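PDB 5HUB: chorismate mutase from Corynebacterium glutamicum, which probably catalyses the pericyclic rearrangement of chorismate to prephenate in the shikimate pathway. Local coordinates for residues I62-F66 with A78-L82. Sequence-based numbering, arbitrary orientation.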
loop_
_atom_site.group_PDB
_atom_site.type_symbol
_atom_site.label_atom_id
_atom_site.label_comp_id
_atom_site.label_asym_id
_atom_site.label_seq_id
_atom_site.Cartn_x
_atom_site.Cartn_y
_atom_site.Cartn_z
ATOM N N ILE A 62 -6.474 12.888 0.655
ATOM C CA ILE A 62 -5.947 11.530 0.764
ATOM C C ILE A 62 -4.428 11.594 0.528
ATOM O O ILE A 62 -3.642 10.992 1.282
ATOM C CB ILE A 62 -6.643 10.572 -0.229
ATOM C CG1 ILE A 62 -8.122 10.421 0.200
ATOM C CG2 ILE A 62 -5.867 9.223 -0.283
ATOM C CD1 ILE A 62 -8.963 9.688 -0.801
ATOM N N ILE A 63 -3.990 12.264 -0.505
ATOM C CA ILE A 63 -2.566 12.406 -0.815
ATOM C C ILE A 63 -1.841 13.030 0.363
ATOM O O ILE A 63 -0.800 12.572 0.804
ATOM C CB ILE A 63 -2.365 13.185 -2.145
ATOM C CG1 ILE A 63 -2.873 12.352 -3.313
ATOM C CG2 ILE A 63 -0.932 13.639 -2.299
ATOM C CD1 ILE A 63 -3.149 13.135 -4.601
ATOM N N ASN A 64 -2.417 14.069 0.941
ATOM C CA ASN A 64 -1.852 14.784 2.071
ATOM C C ASN A 64 -1.789 13.890 3.291
ATOM O O ASN A 64 -0.823 13.921 4.050
ATOM C CB ASN A 64 -2.633 16.056 2.426
ATOM C CG ASN A 64 -2.448 17.179 1.413
ATOM O OD1 ASN A 64 -1.516 17.173 0.608
ATOM N ND2 ASN A 64 -3.311 18.173 1.482
ATOM N N GLN A 65 -2.844 13.138 3.543
ATOM C CA GLN A 65 -2.824 12.213 4.652
ATOM C C GLN A 65 -1.676 11.203 4.501
ATOM O O GLN A 65 -0.958 10.925 5.466
ATOM C CB GLN A 65 -4.140 11.443 4.743
ATOM C CG GLN A 65 -4.118 10.303 5.789
ATOM C CD GLN A 65 -5.385 9.507 5.790
ATOM O OE1 GLN A 65 -6.202 9.640 4.888
ATOM N NE2 GLN A 65 -5.576 8.677 6.797
ATOM N N PHE A 66 -1.574 10.622 3.328
ATOM C CA PHE A 66 -0.502 9.601 3.130
ATOM C C PHE A 66 0.862 10.266 3.285
ATOM O O PHE A 66 1.755 9.676 3.945
ATOM C CB PHE A 66 -0.675 8.945 1.775
ATOM C CG PHE A 66 -1.666 7.816 1.758
ATOM C CD1 PHE A 66 -2.983 7.994 2.069
ATOM C CD2 PHE A 66 -1.238 6.520 1.511
ATOM C CE1 PHE A 66 -3.884 6.966 2.062
ATOM C CE2 PHE A 66 -2.124 5.470 1.548
ATOM C CZ PHE A 66 -3.460 5.695 1.817
ATOM N N ALA A 78 -0.696 6.803 -2.369
ATOM C CA ALA A 78 -2.048 7.297 -2.571
ATOM C C ALA A 78 -2.451 7.268 -4.074
ATOM O O ALA A 78 -3.557 6.861 -4.415
ATOM C CB ALA A 78 -2.190 8.732 -2.014
ATOM N N GLY A 79 -1.511 7.667 -4.945
ATOM C CA GLY A 79 -1.722 7.669 -6.388
ATOM C C GLY A 79 -2.049 6.310 -6.973
ATOM O O GLY A 79 -2.938 6.138 -7.771
ATOM N N ILE A 80 -1.345 5.281 -6.485
ATOM C CA ILE A 80 -1.698 3.934 -6.847
ATOM C C ILE A 80 -3.134 3.575 -6.470
ATOM O O ILE A 80 -3.886 3.010 -7.270
ATOM C CB ILE A 80 -0.690 2.906 -6.212
ATOM C CG1 ILE A 80 0.645 3.044 -6.913
ATOM C CG2 ILE A 80 -1.193 1.489 -6.414
ATOM C CD1 ILE A 80 1.777 2.258 -6.201
ATOM N N LEU A 81 -3.485 3.843 -5.232
ATOM C CA LEU A 81 -4.784 3.451 -4.720
ATOM C C LEU A 81 -5.892 4.197 -5.507
ATOM O O LEU A 81 -6.919 3.645 -5.832
ATOM C CB LEU A 81 -4.875 3.737 -3.247
ATOM C CG LEU A 81 -3.914 2.954 -2.371
ATOM C CD1 LEU A 81 -4.060 3.361 -0.917
ATOM C CD2 LEU A 81 -4.059 1.467 -2.579
ATOM N N LEU A 82 -5.677 5.497 -5.764
ATOM C CA LEU A 82 -6.634 6.291 -6.547
ATOM C C LEU A 82 -6.770 5.766 -7.944
ATOM O O LEU A 82 -7.913 5.662 -8.443
ATOM C CB LEU A 82 -6.232 7.753 -6.527
ATOM C CG LEU A 82 -6.326 8.434 -5.161
ATOM C CD1 LEU A 82 -5.821 9.872 -5.259
ATOM C CD2 LEU A 82 -7.780 8.431 -4.632
#
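Segments I62-F66 and A78-L82 are helical and run roughly antiparallel at 142°, with axes 10.0 Å apart at closest approach and the CA atoms of I63 and A78 only 5.4 Å apart. The small side chain of A78 is consistent with this short CA-CA approach. Its methyl enters between I62, I63 and F66. A78 CB is 3.9 Å from I63 CG1. It is 4.1 Å from I62 CG2. The same methyl lies over one face of the F66 ring, 3.9 Å from F66 CG. The F66 side chain reaches across to L81, and the two cross at about a right angle. L81 CD1 meets the far end of the ring obliquely, 3.6 Å from F66 CZ. This is the packing of helix 49-70 against the short C-terminal helix 74-84 in the all-helical, dimeric AroQ chorismate mutase fold. L81 also touches V32 and R35 of helix 11-42, and F66 packs on L29 of the second subunit. One turn after A78, L82 touches both isoleucines with the ends of its branches. L82 CD2 approaches I62 CD1 at 4.2 Å. L82 CD1 faces I63 CD1 at 4.3 Å. With CG1 anti to the carbonyl carbon (chi1 -68°), I63 lays CG1 against A78; the extended chi2 (162°) then puts CD1 near L82.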